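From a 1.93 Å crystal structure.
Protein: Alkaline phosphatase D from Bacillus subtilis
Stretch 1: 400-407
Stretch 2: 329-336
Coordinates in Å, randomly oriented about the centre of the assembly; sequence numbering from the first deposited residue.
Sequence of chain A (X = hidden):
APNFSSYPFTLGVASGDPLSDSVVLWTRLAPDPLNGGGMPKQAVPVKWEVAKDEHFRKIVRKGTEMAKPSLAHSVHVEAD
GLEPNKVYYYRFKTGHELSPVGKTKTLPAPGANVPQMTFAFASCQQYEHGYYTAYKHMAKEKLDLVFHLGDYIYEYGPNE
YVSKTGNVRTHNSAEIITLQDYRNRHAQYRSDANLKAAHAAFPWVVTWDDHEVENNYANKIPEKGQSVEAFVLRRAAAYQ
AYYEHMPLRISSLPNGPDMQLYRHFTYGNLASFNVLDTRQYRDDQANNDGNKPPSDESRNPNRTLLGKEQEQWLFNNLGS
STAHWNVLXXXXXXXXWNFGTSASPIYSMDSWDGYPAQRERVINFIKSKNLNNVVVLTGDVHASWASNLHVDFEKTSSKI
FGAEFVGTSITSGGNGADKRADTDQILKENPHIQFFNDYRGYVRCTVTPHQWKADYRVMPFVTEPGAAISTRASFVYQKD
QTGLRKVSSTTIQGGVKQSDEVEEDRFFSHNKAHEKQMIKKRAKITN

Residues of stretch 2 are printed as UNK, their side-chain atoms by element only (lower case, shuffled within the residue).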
ATOM      1  N   ILE A 400     -16.511 -18.955   9.923  1.00 28.74           N
ATOM      2  CA  ILE A 400     -15.386 -18.216   9.351  1.00 25.78           C
ATOM      3  C   ILE A 400     -15.699 -17.859   7.905  1.00 25.52           C
ATOM      4  O   ILE A 400     -15.954 -18.735   7.076  1.00 26.16           O
ATOM      5  CB  ILE A 400     -14.100 -18.995   9.474  1.00 24.40           C
ATOM      6  CG1 ILE A 400     -13.697 -19.058  10.942  1.00 23.10           C
ATOM      7  CG2 ILE A 400     -12.963 -18.346   8.621  1.00 22.21           C
ATOM      8  CD1 ILE A 400     -12.496 -19.934  11.229  1.00 23.75           C
ATOM      9  N   PHE A 401     -15.757 -16.558   7.600  1.00 22.69           N
ATOM     10  CA  PHE A 401     -16.035 -16.133   6.241  1.00 19.98           C
ATOM     11  C   PHE A 401     -14.740 -15.822   5.474  1.00 19.95           C
ATOM     12  O   PHE A 401     -14.763 -15.607   4.263  1.00 22.15           O
ATOM     13  CB  PHE A 401     -17.041 -14.960   6.182  1.00 20.61           C
ATOM     14  CG  PHE A 401     -16.503 -13.636   6.657  1.00 22.28           C
ATOM     15  CD1 PHE A 401     -15.831 -12.787   5.786  1.00 23.89           C
ATOM     16  CD2 PHE A 401     -16.728 -13.209   7.956  1.00 21.80           C
ATOM     17  CE1 PHE A 401     -15.375 -11.549   6.213  1.00 24.21           C
ATOM     18  CE2 PHE A 401     -16.280 -11.973   8.390  1.00 24.75           C
ATOM     19  CZ  PHE A 401     -15.586 -11.145   7.525  1.00 24.00           C
ATOM     20  N   GLY A 402     -13.623 -15.792   6.165  1.00 21.01           N
ATOM     21  CA  GLY A 402     -12.370 -15.464   5.492  1.00 20.84           C
ATOM     22  C   GLY A 402     -11.221 -15.260   6.417  1.00 19.17           C
ATOM     23  O   GLY A 402     -11.228 -15.729   7.551  1.00 22.09           O
ATOM     24  N   ALA A 403     -10.228 -14.517   5.941  1.00 20.22           N
ATOM     25  CA  ALA A 403      -9.015 -14.251   6.696  1.00 19.34           C
ATOM     26  C   ALA A 403      -8.485 -12.847   6.382  1.00 18.21           C
ATOM     27  O   ALA A 403      -8.748 -12.321   5.307  1.00 16.36           O
ATOM     28  CB  ALA A 403      -7.928 -15.274   6.346  1.00 20.21           C
ATOM     29  N   GLU A 404      -7.740 -12.291   7.327  1.00 18.04           N
ATOM     30  CA  GLU A 404      -7.028 -11.025   7.138  1.00 19.95           C
ATOM     31  C   GLU A 404      -5.535 -11.243   7.283  1.00 18.03           C
ATOM     32  O   GLU A 404      -5.084 -11.813   8.264  1.00 18.18           O
ATOM     33  CB  GLU A 404      -7.464  -9.965   8.175  1.00 19.69           C
ATOM     34  CG  GLU A 404      -6.769  -8.612   7.940  1.00 20.43           C
ATOM     35  CD  GLU A 404      -7.155  -7.478   8.907  1.00 24.46           C
ATOM     36  OE1 GLU A 404      -7.601  -7.743  10.062  1.00 23.39           O
ATOM     37  OE2 GLU A 404      -6.925  -6.301   8.502  1.00 21.31           O
ATOM     38  N   PHE A 405      -4.770 -10.750   6.304  1.00 18.68           N
ATOM     39  CA  PHE A 405      -3.323 -10.700   6.389  1.00 17.41           C
ATOM     40  C   PHE A 405      -2.879  -9.251   6.471  1.00 17.81           C
ATOM     41  O   PHE A 405      -3.010  -8.498   5.494  1.00 18.73           O
ATOM     42  CB  PHE A 405      -2.734 -11.369   5.137  1.00 18.74           C
ATOM     43  CG  PHE A 405      -3.195 -12.790   4.981  1.00 18.39           C
ATOM     44  CD1 PHE A 405      -2.790 -13.743   5.901  1.00 20.23           C
ATOM     45  CD2 PHE A 405      -4.070 -13.151   4.000  1.00 19.08           C
ATOM     46  CE1 PHE A 405      -3.242 -15.071   5.815  1.00 20.56           C
ATOM     47  CE2 PHE A 405      -4.545 -14.512   3.904  1.00 20.84           C
ATOM     48  CZ  PHE A 405      -4.114 -15.441   4.826  1.00 18.43           C
ATOM     49  N   VAL A 406      -2.360  -8.882   7.628  1.00 16.44           N
ATOM     50  CA  VAL A 406      -1.856  -7.556   7.886  1.00 17.02           C
ATOM     51  C   VAL A 406      -0.356  -7.599   7.677  1.00 17.20           C
ATOM     52  O   VAL A 406       0.369  -8.295   8.369  1.00 17.65           O
ATOM     53  CB  VAL A 406      -2.134  -7.108   9.337  1.00 16.80           C
ATOM     54  CG1 VAL A 406      -1.604  -5.679   9.604  1.00 17.15           C
ATOM     55  CG2 VAL A 406      -3.663  -7.226   9.653  1.00 17.02           C
ATOM     56  N   GLY A 407       0.123  -6.863   6.703  1.00 17.97           N
ATOM     57  CA  GLY A 407       1.554  -6.816   6.471  1.00 18.09           C
ATOM     58  C   GLY A 407       2.304  -5.822   7.295  1.00 18.90           C
ATOM     59  O   GLY A 407       1.843  -4.698   7.523  1.00 19.88           O
ATOM     60  N   UNK A 329      -8.267  -5.263  -0.979  1.00 16.44           N
ATOM     61  CA  UNK A 329      -6.917  -4.721  -0.867  1.00 16.51           C
ATOM     62  C   UNK A 329      -7.091  -3.317  -0.310  1.00 16.29           C
ATOM     63  O   UNK A 329      -7.549  -2.434  -1.028  1.00 15.87           O
ATOM     64  c   UNK A 329      -6.276  -4.658  -2.226  1.00 16.70           C
ATOM     65  N   UNK A 330      -6.710  -3.119   0.939  1.00 16.46           N
ATOM     66  CA  UNK A 330      -7.035  -1.872   1.627  1.00 18.97           C
ATOM     67  C   UNK A 330      -6.009  -1.533   2.685  1.00 17.45           C
ATOM     68  O   UNK A 330      -4.949  -2.169   2.751  1.00 18.21           O
ATOM     69  c   UNK A 330      -8.481  -2.604   4.573  1.00 19.83           C
ATOM     70  n   UNK A 330      -7.663  -3.373   5.269  1.00 17.17           N
ATOM     71  c   UNK A 330      -8.481  -1.924   2.162  1.00 18.85           C
ATOM     72  c   UNK A 330      -8.753  -3.032   3.165  1.00 19.50           C
ATOM     73  o   UNK A 330      -8.959  -1.546   5.022  1.00 18.53           O
ATOM     74  N   UNK A 331      -6.297  -0.513   3.511  1.00 18.43           N
ATOM     75  CA  UNK A 331      -5.263   0.178   4.260  1.00 16.54           C
ATOM     76  C   UNK A 331      -5.065  -0.221   5.684  1.00 15.28           C
ATOM     77  O   UNK A 331      -3.922  -0.257   6.174  1.00 14.18           O
ATOM     78  c   UNK A 331      -5.571   1.696   4.253  1.00 17.35           C
ATOM     79  n   UNK A 331      -6.340   2.203   0.638  1.00 20.22           N
ATOM     80  c   UNK A 331      -5.491   2.368   2.896  1.00 18.02           C
ATOM     81  c   UNK A 331      -6.619   2.037   1.942  1.00 18.58           C
ATOM     82  o   UNK A 331      -7.736   1.669   2.343  1.00 17.86           O
ATOM     83  N   UNK A 332      -6.172  -0.445   6.395  1.00 16.16           N
ATOM     84  CA  UNK A 332      -6.159  -0.413   7.847  1.00 15.75           C
ATOM     85  C   UNK A 332      -6.728  -1.691   8.503  1.00 15.68           C
ATOM     86  O   UNK A 332      -7.444  -2.476   7.890  1.00 18.57           O
ATOM     87  c   UNK A 332      -9.298   1.876   8.378  1.00 20.01           C
ATOM     88  c   UNK A 332      -6.938   0.842   8.360  1.00 17.52           C
ATOM     89  c   UNK A 332      -8.279   0.965   7.653  1.00 18.50           C
ATOM     90  c   UNK A 332      -6.090   2.153   8.189  1.00 16.24           C
ATOM     91  N   UNK A 333      -6.382  -1.876   9.759  1.00 16.60           N
ATOM     92  CA  UNK A 333      -6.714  -3.100  10.499  1.00 17.16           C
ATOM     93  C   UNK A 333      -8.226  -3.370  10.517  1.00 19.11           C
ATOM     94  O   UNK A 333      -9.013  -2.570  11.032  1.00 17.85           O
ATOM     95  c   UNK A 333      -4.170  -5.899  13.369  1.00 20.09           C
ATOM     96  c   UNK A 333      -5.176  -6.738  13.812  1.00 19.91           C
ATOM     97  c   UNK A 333      -6.806  -5.156  13.016  1.00 20.43           C
ATOM     98  c   UNK A 333      -5.808  -4.325  12.537  1.00 17.94           C
ATOM     99  c   UNK A 333      -4.490  -4.702  12.724  1.00 19.38           C
ATOM    100  c   UNK A 333      -6.484  -6.386  13.647  1.00 20.58           C
ATOM    101  c   UNK A 333      -6.141  -2.998  11.890  1.00 17.22           C
ATOM    102  N   UNK A 334      -8.621  -4.513   9.944  1.00 17.51           N
ATOM    103  CA  UNK A 334     -10.025  -4.850   9.744  1.00 19.02           C
ATOM    104  C   UNK A 334     -10.629  -5.686  10.891  1.00 20.27           C
ATOM    105  O   UNK A 334     -11.795  -5.476  11.275  1.00 18.92           O
ATOM    106  c   UNK A 334     -14.237  -6.513   7.356  1.00 23.48           C
ATOM    107  c   UNK A 334     -13.694  -5.262   7.054  1.00 22.85           C
ATOM    108  c   UNK A 334     -12.158  -7.162   8.347  1.00 22.62           C
ATOM    109  c   UNK A 334     -13.472  -7.446   8.002  1.00 21.39           C
ATOM    110  c   UNK A 334     -11.598  -5.914   8.067  1.00 21.91           C
ATOM    111  c   UNK A 334     -12.374  -4.978   7.404  1.00 22.51           C
ATOM    112  c   UNK A 334     -10.184  -5.609   8.437  1.00 19.89           C
ATOM    113  N   UNK A 335      -9.870  -6.649  11.403  1.00 18.37           N
ATOM    114  CA  UNK A 335     -10.374  -7.530  12.451  1.00 20.79           C
ATOM    115  C   UNK A 335     -10.531  -6.782  13.765  1.00 22.73           C
ATOM    116  O   UNK A 335      -9.984  -5.685  13.934  1.00 22.33           O
ATOM    117  c   UNK A 335      -9.468  -8.754  12.631  1.00 16.19           C
ATOM    118  N   UNK A 336     -11.284  -7.385  14.693  1.00 22.67           N
ATOM    119  CA  UNK A 336     -11.339  -6.919  16.075  1.00 21.72           C
ATOM    120  C   UNK A 336      -9.940  -6.904  16.660  1.00 22.19           C
ATOM    121  O   UNK A 336      -9.174  -7.865  16.509  1.00 23.00           O
ATOM    122  c   UNK A 336     -12.953  -8.602  20.668  1.00 22.84           C
ATOM    123  c   UNK A 336     -12.320  -7.526  18.402  1.00 23.27           C
ATOM    124  c   UNK A 336     -12.275  -7.820  16.912  1.00 22.00           C
ATOM    125  c   UNK A 336     -13.216  -8.560  19.158  1.00 24.40           C
ATOM    126  n   UNK A 336     -11.665  -9.231  21.085  1.00 23.61           N
TER

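Position 329 carries a single side-chain carbon, out of reach of the strand formed by residues 400-406; a lone CB identifies Ala329. At position 330 the side chain has three carbons, the third bearing one oxygen and one nitrogen. The CA-to-CB bond points sideways, but the end of the side chain comes nearer to the strand, and the side-chain nitrogen of position 330 lies 4.4 Å from Glu404 OE2. This terminal amide makes the residue Gln330.

Position 331 has the same composition, three carbons ending in an oxygen and a nitrogen, and is Gln331; it lies out of reach of the strand. Four carbons occupy position 332, forked at the first, with one arm two carbons long. That pattern is isoleucine, and the CA-to-CB bond of Ile332 points away from the strand. Its backbone is held by the preceding amide side chain: Gln330 NE2 donates to Ile332 O at 2.8 Å, and Ile332 N donates to Gln330 OE1 at 3.3 Å, so both ends of the amide fold back onto one residue.

At position 333 one carbon leads to a six-membered carbon ring with no heteroatom. Val406 CG2 lies over one face of this ring, 4.0 Å from the nearest ring carbon of position 333. The ring is the signature of Phe333. Position 334 likewise has one carbon followed by a ring of six. Its CA-to-CB bond points toward the strand, and its ring meets that of Phe401 edge to edge, with a ring carbon of position 334 lying 4.3 Å from Phe401 CZ. This residue is Phe334.

A single carbon at position 335, 3.3 Å from Glu404 OE1, defines Ala335. Position 336 has four carbons in a row ending in nitrogen, hence Lys336; its CA-to-CB bond points away from the strand, and its NZ is hydrogen-bonded elsewhere in the structure.

The contact is organised around Glu404. With chi1 and chi2 both t, its side chain extends from the strand to place the carboxylate against the backbone of the loop. Phe334 N donates to Glu404 OE2 and Ala335 N donates to Glu404 OE1, each at 2.9 Å, with N-H...acceptor angles of 160° and 152°. Two consecutive amides thus engage the two carboxylate oxygens, and the buried acid finds polar partners in the main chain. Apolar contacts accompany this link, Val406 packing on Phe333 and Phe401 meeting Phe334. The interface is compact, burying 237 Å² over both stretches, with Glu404 contributing the largest share.

Stretch 2, residues 329-336: AQQIFFAK
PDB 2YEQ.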